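Local structure of Blo t 1 allergen (Blomia tropicalis, 5JT8) at residues A71-S76 with F261-N266; M78-F83 with Y253-N258; F85-G90 with Y278-V283; R129-C134 with R300-T305. The protein is a mite allergen of the papain-like cysteine protease family, probably cleaving peptide bonds once the inhibitory propeptide, still attached here, has been removed. All blocks are in the same frame, centred on the assembly; numbering follows the deposited sequence.

Interaction 1 (A71-S76 with F261-N266)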
loop_
_atom_site.group_PDB
_atom_site.type_symbol
_atom_site.label_atom_id
_atom_site.label_comp_id
_atom_site.label_asym_id
_atom_site.label_seq_id
_atom_site.Cartn_x
_atom_site.Cartn_y
_atom_site.Cartn_z
ATOM N N ALA A 71 15.782 4.496 7.070
ATOM C CA ALA A 71 16.359 5.526 6.204
ATOM C C ALA A 71 15.372 6.610 5.776
ATOM O O ALA A 71 14.199 6.335 5.496
ATOM C CB ALA A 71 16.971 4.882 4.964
ATOM N N ILE A 72 15.880 7.840 5.743
ATOM C CA ILE A 72 15.226 8.988 5.125
ATOM C C ILE A 72 14.600 8.653 3.765
ATOM O O ILE A 72 15.162 7.878 2.989
ATOM C CB ILE A 72 16.252 10.133 4.926
ATOM C CG1 ILE A 72 16.824 10.572 6.272
ATOM C CG2 ILE A 72 15.637 11.307 4.176
ATOM C CD1 ILE A 72 15.763 11.035 7.246
ATOM N N ASN A 73 13.438 9.234 3.481
ATOM C CA ASN A 73 12.866 9.166 2.148
ATOM C C ASN A 73 12.136 10.457 1.791
ATOM O O ASN A 73 12.166 11.435 2.552
ATOM C CB ASN A 73 11.914 7.979 2.036
ATOM C CG ASN A 73 10.888 7.962 3.143
ATOM O OD1 ASN A 73 10.037 8.855 3.235
ATOM N ND2 ASN A 73 10.960 6.941 3.998
ATOM N N GLU A 74 11.462 10.433 0.643
ATOM C CA GLU A 74 10.765 11.595 0.084
ATOM C C GLU A 74 9.781 12.248 1.061
ATOM O O GLU A 74 9.464 13.433 0.943
ATOM C CB GLU A 74 10.018 11.184 -1.193
ATOM C CG GLU A 74 8.877 10.196 -0.949
ATOM C CD GLU A 74 8.056 9.904 -2.198
ATOM O OE1 GLU A 74 7.332 10.815 -2.658
ATOM O OE2 GLU A 74 8.135 8.768 -2.722
ATOM N N TYR A 75 9.308 11.471 2.027
ATOM C CA TYR A 75 8.287 11.939 2.952
ATOM C C TYR A 75 8.854 12.460 4.271
ATOM O O TYR A 75 8.101 12.916 5.129
ATOM C CB TYR A 75 7.305 10.808 3.254
ATOM C CG TYR A 75 6.538 10.285 2.062
ATOM C CD1 TYR A 75 5.723 11.129 1.309
ATOM C CD2 TYR A 75 6.593 8.933 1.714
ATOM C CE1 TYR A 75 5.011 10.653 0.229
ATOM C CE2 TYR A 75 5.882 8.448 0.638
ATOM C CZ TYR A 75 5.091 9.309 -0.100
ATOM O OH TYR A 75 4.375 8.822 -1.171
ATOM N N SER A 76 10.172 12.383 4.433
ATOM C CA SER A 76 10.819 12.628 5.728
ATOM C C SER A 76 10.712 14.063 6.240
ATOM O O SER A 76 11.229 14.387 7.312
ATOM C CB SER A 76 12.299 12.250 5.651
ATOM O OG SER A 76 12.462 10.878 5.360
ATOM N N PHE A 261 7.588 1.660 10.359
ATOM C CA PHE A 261 7.184 1.258 9.023
ATOM C C PHE A 261 7.557 2.340 8.013
ATOM O O PHE A 261 8.071 2.047 6.930
ATOM C CB PHE A 261 5.683 0.969 8.951
ATOM C CG PHE A 261 5.258 0.456 7.617
ATOM C CD1 PHE A 261 5.391 -0.896 7.310
ATOM C CD2 PHE A 261 4.788 1.324 6.641
ATOM C CE1 PHE A 261 5.025 -1.377 6.071
ATOM C CE2 PHE A 261 4.432 0.855 5.397
ATOM C CZ PHE A 261 4.541 -0.497 5.109
ATOM N N ARG A 262 7.292 3.590 8.387
ATOM C CA ARG A 262 7.600 4.761 7.558
ATOM C C ARG A 262 9.011 4.747 6.979
ATOM O O ARG A 262 9.217 4.969 5.779
ATOM C CB ARG A 262 7.399 6.031 8.388
ATOM C CG ARG A 262 7.571 7.334 7.654
ATOM C CD ARG A 262 7.128 8.488 8.550
ATOM N NE ARG A 262 7.467 9.781 7.971
ATOM C CZ ARG A 262 7.194 10.952 8.535
ATOM N NH1 ARG A 262 6.569 11.003 9.704
ATOM N NH2 ARG A 262 7.553 12.072 7.922
ATOM N N ASN A 263 9.983 4.467 7.832
ATOM C CA ASN A 263 11.379 4.573 7.430
ATOM C C ASN A 263 12.042 3.245 7.167
ATOM O O ASN A 263 13.264 3.182 7.034
ATOM C CB ASN A 263 12.164 5.326 8.494
ATOM C CG ASN A 263 11.756 6.766 8.579
ATOM O OD1 ASN A 263 12.149 7.578 7.741
ATOM N ND2 ASN A 263 10.952 7.097 9.582
ATOM N N LEU A 264 11.232 2.190 7.087
ATOM C CA LEU A 264 11.750 0.834 6.907
ATOM C C LEU A 264 12.666 0.698 5.692
ATOM O O LEU A 264 12.333 1.167 4.606
ATOM C CB LEU A 264 10.590 -0.156 6.784
ATOM C CG LEU A 264 10.934 -1.645 6.737
ATOM C CD1 LEU A 264 11.761 -2.035 7.955
ATOM C CD2 LEU A 264 9.653 -2.478 6.678
ATOM N N GLY A 265 13.826 0.074 5.896
ATOM C CA GLY A 265 14.682 -0.368 4.807
ATOM C C GLY A 265 14.760 -1.891 4.807
ATOM O O GLY A 265 13.732 -2.568 4.808
ATOM N N ASN A 266 15.975 -2.434 4.816
ATOM C CA ASN A 266 16.181 -3.872 4.990
ATOM C C ASN A 266 15.871 -4.347 6.413
ATOM O O ASN A 266 15.960 -3.568 7.369
ATOM C CB ASN A 266 17.625 -4.248 4.644
ATOM C CG ASN A 266 17.886 -4.274 3.145
ATOM O OD1 ASN A 266 17.565 -5.248 2.464
ATOM N ND2 ASN A 266 18.489 -3.209 2.630
HETATM O O HOH W 1 12.664 4.267 4.058
HETATM O O HOH W 2 9.190 9.711 5.835
HETATM O O HOH W 3 11.057 9.946 7.481
#

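Interaction 2 (M78-F83 with Y253-N258). With NO3 (nitrate ion), chain H.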
loop_
_atom_site.group_PDB
_atom_site.type_symbol
_atom_site.label_atom_id
_atom_site.label_comp_id
_atom_site.label_asym_id
_atom_site.label_seq_id
_atom_site.Cartn_x
_atom_site.Cartn_y
_atom_site.Cartn_z
ATOM N N MET A 78 7.761 15.571 6.715
ATOM C CA MET A 78 6.488 15.738 7.409
ATOM C C MET A 78 6.524 15.097 8.795
ATOM O O MET A 78 7.283 14.158 9.042
ATOM C CB MET A 78 5.340 15.141 6.588
ATOM C CG MET A 78 5.264 15.647 5.159
ATOM S SD MET A 78 3.933 14.907 4.183
ATOM C CE MET A 78 4.431 15.407 2.538
ATOM N N SER A 79 5.698 15.606 9.700
ATOM C CA SER A 79 5.532 14.970 10.998
ATOM C C SER A 79 4.652 13.737 10.842
ATOM O O SER A 79 4.050 13.532 9.790
ATOM C CB SER A 79 4.919 15.943 12.006
ATOM O OG SER A 79 3.659 16.408 11.558
ATOM N N GLU A 80 4.569 12.921 11.886
ATOM C CA GLU A 80 3.722 11.740 11.847
ATOM C C GLU A 80 2.269 12.131 11.566
ATOM O O GLU A 80 1.585 11.502 10.749
ATOM C CB GLU A 80 3.825 10.965 13.159
ATOM C CG GLU A 80 2.987 9.712 13.199
ATOM C CD GLU A 80 3.315 8.846 14.396
ATOM O OE1 GLU A 80 2.522 7.928 14.708
ATOM O OE2 GLU A 80 4.377 9.082 15.015
ATOM N N GLN A 81 1.814 13.186 12.230
ATOM C CA GLN A 81 0.478 13.719 11.993
ATOM C C GLN A 81 0.279 14.105 10.518
ATOM O O GLN A 81 -0.722 13.736 9.907
ATOM C CB GLN A 81 0.226 14.931 12.904
ATOM C CG GLN A 81 -1.235 15.143 13.280
ATOM C CD GLN A 81 -1.429 16.286 14.263
ATOM O OE1 GLN A 81 -0.463 16.893 14.734
ATOM N NE2 GLN A 81 -2.687 16.580 14.585
ATOM N N GLU A 82 1.245 14.826 9.950
ATOM C CA GLU A 82 1.142 15.342 8.581
ATOM C C GLU A 82 1.165 14.220 7.537
ATOM O O GLU A 82 0.312 14.170 6.645
ATOM C CB GLU A 82 2.271 16.349 8.301
ATOM C CG GLU A 82 2.117 17.679 9.042
ATOM C CD GLU A 82 3.145 18.730 8.627
ATOM O OE1 GLU A 82 4.275 18.363 8.235
ATOM O OE2 GLU A 82 2.820 19.936 8.696
ATOM N N PHE A 83 2.147 13.329 7.658
ATOM C CA PHE A 83 2.277 12.172 6.773
ATOM C C PHE A 83 0.989 11.345 6.749
ATOM O O PHE A 83 0.447 11.035 5.683
ATOM C CB PHE A 83 3.461 11.312 7.218
ATOM C CG PHE A 83 3.752 10.157 6.306
ATOM C CD1 PHE A 83 4.005 10.363 4.961
ATOM C CD2 PHE A 83 3.799 8.865 6.799
ATOM C CE1 PHE A 83 4.280 9.299 4.124
ATOM C CE2 PHE A 83 4.079 7.799 5.969
ATOM C CZ PHE A 83 4.319 8.014 4.628
ATOM N N TYR A 253 -4.856 -3.113 4.627
ATOM C CA TYR A 253 -4.805 -1.761 5.158
ATOM C C TYR A 253 -4.078 -1.772 6.474
ATOM O O TYR A 253 -4.397 -2.571 7.353
ATOM C CB TYR A 253 -6.197 -1.190 5.345
ATOM C CG TYR A 253 -6.703 -0.473 4.133
ATOM C CD1 TYR A 253 -7.146 -1.180 3.032
ATOM C CD2 TYR A 253 -6.727 0.915 4.084
ATOM C CE1 TYR A 253 -7.612 -0.532 1.923
ATOM C CE2 TYR A 253 -7.196 1.576 2.966
ATOM C CZ TYR A 253 -7.639 0.843 1.885
ATOM O OH TYR A 253 -8.109 1.478 0.759
ATOM N N MET A 254 -3.094 -0.897 6.613
ATOM C CA MET A 254 -2.312 -0.903 7.824
ATOM C C MET A 254 -1.890 0.498 8.257
ATOM O O MET A 254 -2.341 1.503 7.710
ATOM C CB MET A 254 -1.098 -1.829 7.649
ATOM C CG MET A 254 -0.474 -1.789 6.281
ATOM S SD MET A 254 0.597 -0.358 6.153
ATOM C CE MET A 254 1.643 -0.648 7.585
ATOM N N HIS A 255 -1.044 0.551 9.277
ATOM C CA HIS A 255 -0.643 1.810 9.870
ATOM C C HIS A 255 0.660 2.289 9.215
ATOM O O HIS A 255 1.745 2.153 9.783
ATOM C CB HIS A 255 -0.491 1.649 11.395
ATOM C CG HIS A 255 -0.367 2.947 12.129
ATOM N ND1 HIS A 255 -0.487 3.043 13.500
ATOM C CD2 HIS A 255 -0.151 4.208 11.680
ATOM C CE1 HIS A 255 -0.346 4.306 13.864
ATOM N NE2 HIS A 255 -0.136 5.031 12.780
ATOM N N GLY A 256 0.545 2.836 8.008
ATOM C CA GLY A 256 1.715 3.234 7.240
ATOM C C GLY A 256 2.514 4.388 7.832
ATOM O O GLY A 256 3.722 4.466 7.613
ATOM N N SER A 257 1.859 5.268 8.591
ATOM C CA SER A 257 2.531 6.467 9.097
ATOM C C SER A 257 3.319 6.213 10.389
ATOM O O SER A 257 4.009 7.108 10.882
ATOM C CB SER A 257 1.526 7.607 9.312
ATOM O OG SER A 257 0.539 7.282 10.273
ATOM N N ASN A 258 3.220 4.997 10.925
ATOM C CA ASN A 258 4.081 4.573 12.035
ATOM C C ASN A 258 5.563 4.771 11.692
ATOM O O ASN A 258 5.995 4.433 10.587
ATOM C CB ASN A 258 3.807 3.106 12.397
ATOM C CG ASN A 258 4.821 2.550 13.388
ATOM O OD1 ASN A 258 5.939 2.182 13.018
ATOM N ND2 ASN A 258 4.431 2.483 14.653
HETATM N N NO3 H . 4.958 0.818 18.062
HETATM O O1 NO3 H . 5.269 -0.184 18.778
HETATM O O2 NO3 H . 3.755 0.968 17.693
HETATM O O3 NO3 H . 5.834 1.670 17.720
HETATM O O HOH W 4 0.152 7.813 12.976
#

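Interaction 3 (F85-G90 with Y278-V283)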
loop_
_atom_site.group_PDB
_atom_site.type_symbol
_atom_site.label_atom_id
_atom_site.label_comp_id
_atom_site.label_asym_id
_atom_site.label_seq_id
_atom_site.Cartn_x
_atom_site.Cartn_y
_atom_site.Cartn_z
ATOM N N PHE A 85 -1.971 12.307 7.412
ATOM C CA PHE A 85 -2.931 13.086 6.635
ATOM C C PHE A 85 -2.608 13.034 5.136
ATOM O O PHE A 85 -3.507 12.887 4.307
ATOM C CB PHE A 85 -2.971 14.542 7.117
ATOM C CG PHE A 85 -4.124 15.327 6.554
ATOM C CD1 PHE A 85 -5.383 15.246 7.129
ATOM C CD2 PHE A 85 -3.958 16.131 5.437
ATOM C CE1 PHE A 85 -6.456 15.970 6.605
ATOM C CE2 PHE A 85 -5.022 16.853 4.913
ATOM C CZ PHE A 85 -6.272 16.770 5.494
ATOM N N HIS A 86 -1.327 13.157 4.795
ATOM C CA HIS A 86 -0.881 12.994 3.415
ATOM C C HIS A 86 -1.356 11.662 2.802
ATOM O O HIS A 86 -1.763 11.613 1.641
ATOM C CB HIS A 86 0.645 13.081 3.344
ATOM C CG HIS A 86 1.171 13.416 1.984
ATOM N ND1 HIS A 86 0.515 14.267 1.121
ATOM C CD2 HIS A 86 2.298 13.024 1.342
ATOM C CE1 HIS A 86 1.214 14.386 0.006
ATOM N NE2 HIS A 86 2.300 13.642 0.115
ATOM N N LEU A 87 -1.302 10.584 3.582
ATOM C CA LEU A 87 -1.735 9.279 3.100
ATOM C C LEU A 87 -3.252 9.177 2.942
ATOM O O LEU A 87 -3.736 8.753 1.899
ATOM C CB LEU A 87 -1.242 8.176 4.040
ATOM C CG LEU A 87 0.282 8.022 4.043
ATOM C CD1 LEU A 87 0.736 7.021 5.107
ATOM C CD2 LEU A 87 0.775 7.629 2.646
ATOM N N SER A 88 -4.005 9.557 3.972
ATOM C CA SER A 88 -5.448 9.316 3.949
ATOM C C SER A 88 -6.307 10.444 4.509
ATOM O O SER A 88 -7.388 10.181 5.039
ATOM C CB SER A 88 -5.771 8.027 4.704
ATOM O OG SER A 88 -5.168 6.913 4.057
ATOM N N GLY A 89 -5.835 11.684 4.383
ATOM C CA GLY A 89 -6.607 12.878 4.713
ATOM C C GLY A 89 -7.468 12.819 5.960
ATOM O O GLY A 89 -8.496 13.498 6.045
ATOM N N GLY A 90 -7.043 12.004 6.923
ATOM C CA GLY A 90 -7.805 11.757 8.135
ATOM C C GLY A 90 -9.263 11.401 7.902
ATOM O O GLY A 90 -10.131 11.804 8.671
ATOM N N TYR A 278 -5.473 1.409 14.204
ATOM C CA TYR A 278 -5.328 2.596 13.378
ATOM C C TYR A 278 -4.694 2.260 12.036
ATOM O O TYR A 278 -3.563 1.802 11.961
ATOM C CB TYR A 278 -4.492 3.647 14.102
ATOM C CG TYR A 278 -4.397 4.983 13.398
ATOM C CD1 TYR A 278 -5.328 5.990 13.644
ATOM C CD2 TYR A 278 -3.368 5.247 12.507
ATOM C CE1 TYR A 278 -5.230 7.217 13.016
ATOM C CE2 TYR A 278 -3.262 6.467 11.870
ATOM C CZ TYR A 278 -4.192 7.451 12.127
ATOM O OH TYR A 278 -4.077 8.673 11.494
ATOM N N THR A 279 -5.443 2.511 10.977
ATOM C CA THR A 279 -4.993 2.229 9.638
ATOM C C THR A 279 -5.068 3.515 8.787
ATOM O O THR A 279 -6.018 4.295 8.913
ATOM C CB THR A 279 -5.845 1.112 9.050
ATOM O OG1 THR A 279 -7.157 1.240 9.596
ATOM C CG2 THR A 279 -5.305 -0.264 9.476
ATOM N N ASP A 280 -4.058 3.752 7.951
ATOM C CA ASP A 280 -4.081 4.901 7.039
ATOM C C ASP A 280 -3.335 4.638 5.735
ATOM O O ASP A 280 -3.124 5.547 4.942
ATOM C CB ASP A 280 -3.502 6.162 7.704
ATOM C CG ASP A 280 -2.066 5.982 8.194
ATOM O OD1 ASP A 280 -1.455 4.916 7.962
ATOM O OD2 ASP A 280 -1.543 6.933 8.818
ATOM N N HIS A 281 -2.945 3.397 5.499
ATOM C CA HIS A 281 -2.177 3.097 4.299
ATOM C C HIS A 281 -2.569 1.751 3.729
ATOM O O HIS A 281 -2.657 0.774 4.466
ATOM C CB HIS A 281 -0.696 3.124 4.628
ATOM C CG HIS A 281 0.201 3.016 3.437
ATOM N ND1 HIS A 281 -0.017 3.716 2.271
ATOM C CD2 HIS A 281 1.352 2.325 3.254
ATOM C CE1 HIS A 281 0.946 3.438 1.410
ATOM N NE2 HIS A 281 1.792 2.604 1.985
ATOM N N ALA A 282 -2.803 1.705 2.421
ATOM C CA ALA A 282 -3.086 0.446 1.730
ATOM C C ALA A 282 -1.838 -0.076 1.032
ATOM O O ALA A 282 -1.152 0.680 0.368
ATOM C CB ALA A 282 -4.197 0.623 0.718
ATOM N N VAL A 283 -1.557 -1.369 1.184
ATOM C CA VAL A 283 -0.440 -2.004 0.475
ATOM C C VAL A 283 -0.851 -3.419 0.076
ATOM O O VAL A 283 -2.018 -3.778 0.219
ATOM C CB VAL A 283 0.841 -2.056 1.321
ATOM C CG1 VAL A 283 1.374 -0.647 1.599
ATOM C CG2 VAL A 283 0.597 -2.823 2.641
#

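Interaction 4 (R129-C134 with R300-T305). With NO3 (nitrate ion), chain I.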
loop_
_atom_site.group_PDB
_atom_site.type_symbol
_atom_site.label_atom_id
_atom_site.label_comp_id
_atom_site.label_asym_id
_atom_site.label_seq_id
_atom_site.Cartn_x
_atom_site.Cartn_y
_atom_site.Cartn_z
ATOM N N ARG A 129 5.859 0.686 -7.986
ATOM C CA ARG A 129 5.357 2.010 -8.366
ATOM C C ARG A 129 5.610 3.030 -7.267
ATOM O O ARG A 129 5.993 2.672 -6.151
ATOM C CB ARG A 129 3.860 1.956 -8.670
ATOM C CG ARG A 129 3.395 0.742 -9.467
ATOM C CD ARG A 129 4.105 0.612 -10.825
ATOM N NE ARG A 129 3.453 -0.384 -11.686
ATOM C CZ ARG A 129 3.960 -0.839 -12.831
ATOM N NH1 ARG A 129 5.135 -0.401 -13.267
ATOM N NH2 ARG A 129 3.289 -1.734 -13.544
ATOM N N GLN A 130 5.356 4.298 -7.567
ATOM C CA GLN A 130 5.569 5.372 -6.595
ATOM C C GLN A 130 4.392 6.350 -6.573
ATOM O O GLN A 130 4.186 7.073 -7.533
ATOM C CB GLN A 130 6.865 6.129 -6.910
ATOM C CG GLN A 130 7.334 7.028 -5.775
ATOM C CD GLN A 130 8.785 7.481 -5.921
ATOM O OE1 GLN A 130 9.389 7.396 -7.001
ATOM N NE2 GLN A 130 9.353 7.968 -4.822
ATOM N N GLN A 131 3.626 6.382 -5.484
ATOM C CA GLN A 131 2.424 7.221 -5.460
ATOM C C GLN A 131 2.761 8.711 -5.323
ATOM O O GLN A 131 1.971 9.571 -5.723
ATOM C CB GLN A 131 1.485 6.785 -4.329
ATOM C CG GLN A 131 2.047 7.006 -2.931
ATOM C CD GLN A 131 1.131 6.463 -1.848
ATOM O OE1 GLN A 131 1.162 5.277 -1.547
ATOM N NE2 GLN A 131 0.299 7.332 -1.267
ATOM N N GLY A 132 3.931 9.012 -4.765
ATOM C CA GLY A 132 4.353 10.395 -4.566
ATOM C C GLY A 132 3.453 11.168 -3.607
ATOM O O GLY A 132 2.903 10.612 -2.646
ATOM N N SER A 133 3.276 12.451 -3.896
ATOM C CA SER A 133 2.551 13.374 -3.031
ATOM C C SER A 133 1.033 13.313 -3.234
ATOM O O SER A 133 0.391 14.324 -3.534
ATOM C CB SER A 133 3.061 14.815 -3.260
ATOM N N CYS A 134 0.466 12.130 -3.069
ATOM C CA CYS A 134 -0.951 11.906 -3.333
ATOM C C CYS A 134 -1.401 10.702 -2.507
ATOM O O CYS A 134 -0.727 9.683 -2.471
ATOM C CB CYS A 134 -1.195 11.693 -4.833
ATOM S SG CYS A 134 -2.829 11.060 -5.272
ATOM N N ARG A 300 4.339 -5.560 -0.513
ATOM C CA ARG A 300 4.617 -4.704 -1.666
ATOM C C ARG A 300 4.048 -3.312 -1.435
ATOM O O ARG A 300 2.821 -3.137 -1.328
ATOM C CB ARG A 300 4.032 -5.288 -2.946
ATOM C CG ARG A 300 4.066 -4.331 -4.124
ATOM C CD ARG A 300 3.425 -4.964 -5.335
ATOM N NE ARG A 300 3.261 -4.014 -6.433
ATOM C CZ ARG A 300 4.036 -3.978 -7.513
ATOM N NH1 ARG A 300 5.047 -4.831 -7.649
ATOM N NH2 ARG A 300 3.802 -3.086 -8.457
ATOM N N ASN A 301 4.941 -2.330 -1.366
ATOM C CA ASN A 301 4.559 -0.955 -1.058
ATOM C C ASN A 301 4.594 -0.120 -2.344
ATOM O O ASN A 301 5.088 -0.586 -3.368
ATOM C CB ASN A 301 5.494 -0.382 0.014
ATOM C CG ASN A 301 4.913 0.829 0.737
ATOM O OD1 ASN A 301 3.889 1.380 0.342
ATOM N ND2 ASN A 301 5.585 1.251 1.802
ATOM N N SER A 302 4.059 1.097 -2.289
ATOM C CA SER A 302 4.005 1.981 -3.451
ATOM C C SER A 302 4.764 3.289 -3.206
ATOM O O SER A 302 4.283 4.380 -3.538
ATOM C CB SER A 302 2.550 2.279 -3.822
ATOM O OG SER A 302 1.828 2.792 -2.705
ATOM N N TRP A 303 5.958 3.172 -2.625
ATOM C CA TRP A 303 6.764 4.346 -2.288
ATOM C C TRP A 303 8.123 4.338 -2.994
ATOM O O TRP A 303 9.093 4.904 -2.491
ATOM C CB TRP A 303 6.977 4.432 -0.776
ATOM C CG TRP A 303 5.716 4.705 0.025
ATOM C CD1 TRP A 303 4.518 5.140 -0.451
ATOM C CD2 TRP A 303 5.562 4.574 1.443
ATOM N NE1 TRP A 303 3.627 5.289 0.577
ATOM C CE2 TRP A 303 4.238 4.938 1.753
ATOM C CE3 TRP A 303 6.414 4.173 2.480
ATOM C CZ2 TRP A 303 3.739 4.920 3.060
ATOM C CZ3 TRP A 303 5.917 4.148 3.784
ATOM C CH2 TRP A 303 4.592 4.522 4.059
ATOM N N GLY A 304 8.185 3.691 -4.151
ATOM C CA GLY A 304 9.411 3.618 -4.921
ATOM C C GLY A 304 10.345 2.532 -4.417
ATOM O O GLY A 304 10.167 1.995 -3.321
ATOM N N THR A 305 11.351 2.218 -5.221
ATOM C CA THR A 305 12.313 1.169 -4.883
ATOM C C THR A 305 13.277 1.627 -3.791
ATOM O O THR A 305 14.101 0.847 -3.321
ATOM C CB THR A 305 13.139 0.742 -6.110
ATOM O OG1 THR A 305 13.859 1.874 -6.614
ATOM C CG2 THR A 305 12.237 0.195 -7.207
HETATM N N NO3 I . 5.292 -3.209 -15.596
HETATM O O1 NO3 I . 6.220 -3.940 -15.139
HETATM O O2 NO3 I . 4.277 -3.735 -16.144
HETATM O O3 NO3 I . 5.380 -1.946 -15.511
HETATM O O HOH W 5 4.310 -0.764 -6.094
HETATM O O HOH W 6 1.459 -2.214 -9.773
HETATM O O HOH W 7 5.817 7.351 -2.964
#

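Interaction 1 (A71-S76 with F261-N266)
Ala71 N donates to Asn263 O at 2.8 Å, the shortest direct polar bond between residues 71-76 and 261-266. Asn263 is where the chain leaves the helical course of 259-262, and its carbonyl is used across the contact. One residue earlier, Arg262 sends an extended chain from CG to NE, and its NH2 reaches Tyr75 O at 3.0 Å. That oxygen sits at the edge of the guanidinium, while the nitrogen stands 41° above the Tyr75 carbonyl plane. Met78 O also lies very close to NH2, in doubtful geometry; a long cation with several N-H groups suits Tyr75 O and the NE-bound water. Asn73 CG lies between the backbone N and the carbonyl carbon (chi1 52°), and OD1 takes the N-H of Tyr75 on a lone pair, an Asx turn within the type I turn 73-76. Its ND2 makes a weak bond of 3.2 Å to Arg262 O. Ser76 OG braces the turn by accepting from Asn73 N at 2.7 Å. Waters complete the seam: one accepts from Arg262 NE and donates to Asn73 OD1, and another donates to Ser76 OG and to Asn263 OD1, the latter at 2.6 Å. Asn263 ND2 is held by Asn259 O and by Gln55 of helix 42-62. Propeptide and protease thus meet here through directional, partly water-borne bonds that depend on matched donors and acceptors more than on apolar surface.

Interaction 2 (M78-F83 with Y253-N258)
Phe83 and Glu80 carry helix 80-88 of the propeptide onto the type I turn His255-Asn258 of the protease. The helix starts with a capping box: Ser79 OG accepts from Glu82 N, and Glu82 OE1 from Ser79 N, both bonds weak. Apolar contact comes mainly from the Phe83 ring, which presents an edge. Its CG lies anti to the backbone N (chi1 -175°), and at that edge CD2 comes to 3.6 Å from Ser257 CA, with CB a second neighbour. The neighbouring CE2 lies 3.7 Å from Gly256 O, near the ring plane, where the slightly positive rim hydrogens suit it. A small serine lets the ring come this close. Glu80 adds its aliphatic part, with CG 3.6 Å from Ser257 O. No direct hydrogen bond joins the two segments; the polar link is a single water. It donates to Glu80 OE1 at 2.9 Å and to Ser257 OG at 2.8 Å, and also bonds His255 NE2. Asp276 binds ND1 of that histidine and Asp280 binds Ser257 OG, so two of the water's three protein partners are themselves held. Over one face of the His255 imidazole, centred on the ring and 4.1 Å above its plane, lies Asn258 CB.

Interaction 3 (F85-G90 with Y278-V283)
Ser88 OG donates to Asp280 O at 2.6 Å, the one hydrogen bond between residues 85-90 and 278-283. The hydroxyl approaches from above, 47° out of the carbonyl plane, with a C=O...O angle of 118°. Beside it Leu87 adds an apolar contact. Its CB lies 3.4 Å from the same Asp280 O, and its two methyls reach different neighbours: CD1 comes within 4.2 Å of Asp280 OD1, while CD2 lies 4.0 Å from His281 ND1. A branched leucine can in this way serve two neighbours at once, and the short serine side chain brings its hydroxyl directly to the Asp280 carbonyl. In the next shell, Asp280 OD2 is bonded to the hydroxyl of Ser84, and OD1 takes a weak bond from Gly256 N. Asp280 and His281 together face Met254 in a classic beta bulge at the start of strand 281-291. His281 NE2 bonds Asn301 OD1 and its ring stacks on Trp303, consistent with the catalytic histidine-asparagine pair of papain-like enzymes. On the helix side Gly89 turns the chain away with a positive phi of 40°, its CA lying 3.5 Å above the Phe85 ring, offset toward the rim. A buried hydroxyl satisfied by a backbone oxygen and a methyl resting by the imidazole imply that the propeptide helix covers this side of the probable catalytic histidine, as suits an inhibited precursor.

Interaction 4 (R129-C134 with R300-T305)
Gln131 and Ser302 bond to each other twice. Ser302 OG donates to Gln131 OE1 at 2.8 Å, and Gln131 N donates to Ser302 O at 2.9 Å. With Gly304 N donating to Arg129 O at 3.1 Å, the backbone bonds form a single beta bridge between Gln130 and Trp303; Ser302 CA and Gln130 CA add C-H...O contacts to Arg129 O and Ser302 O. The Gln131 amide is held at both ends. Its CG lies between the backbone N and the carbonyl carbon (chi1 66°). OE1 also lies at the edge of the Trp303 indole and takes a weak bond from NE1, while NE2 donates to Cys134 O at 2.8 Å. Cys134 is tied by a disulfide to Cys182. Asn301 ND2 lies over one face of the indole, 3.1 Å above its plane and offset toward the rim. Gly304 has no CB to press on Gln130 CD, and Gln130 CB and CG lie against its backbone. Farther out two arginines meet obliquely: Arg129 NE is 4.2 Å from Arg300 NH2, the guanidinium planes are 88° apart, and a water accepts weakly from both. Arg129 has a salt bridge to Glu147 and bonds to a nitrate ion, probably from the crystallisation liquor; the N-H groups of Arg300 donate to the carbonyls of Thr126 and Arg127. By sequence Gln131 corresponds to the oxyanion-hole glutamine of papain-like proteases; fixing both its amide oxygen and its nitrogen would set the rotation of that group beside the probable active site.

In the fold
In chain order 71-76, 78-83, 85-90 and 129-134 are followed by 253-258, 261-266, 278-283 and 300-305, the first two swapped relative to their partners. Interaction 2 is nested within the loop closed by interaction 1; the other pairs cross. Interactions 2 and 3 share helix 80-88, reach neighbouring strands 250-254 and 281-291 of one sheet, and have centres about 7 Å apart. Centre to centre, interaction 1 lies about 11 Å from interaction 2, and interaction 4 about 12 to 14 Å from the rest. Interactions 1 to 3 bind propeptide to protease; interaction 4 is internal to the protease. Tyr75, bonded to Gly132, and Phe83, packed on Trp303, tie them around the probable catalytic centre.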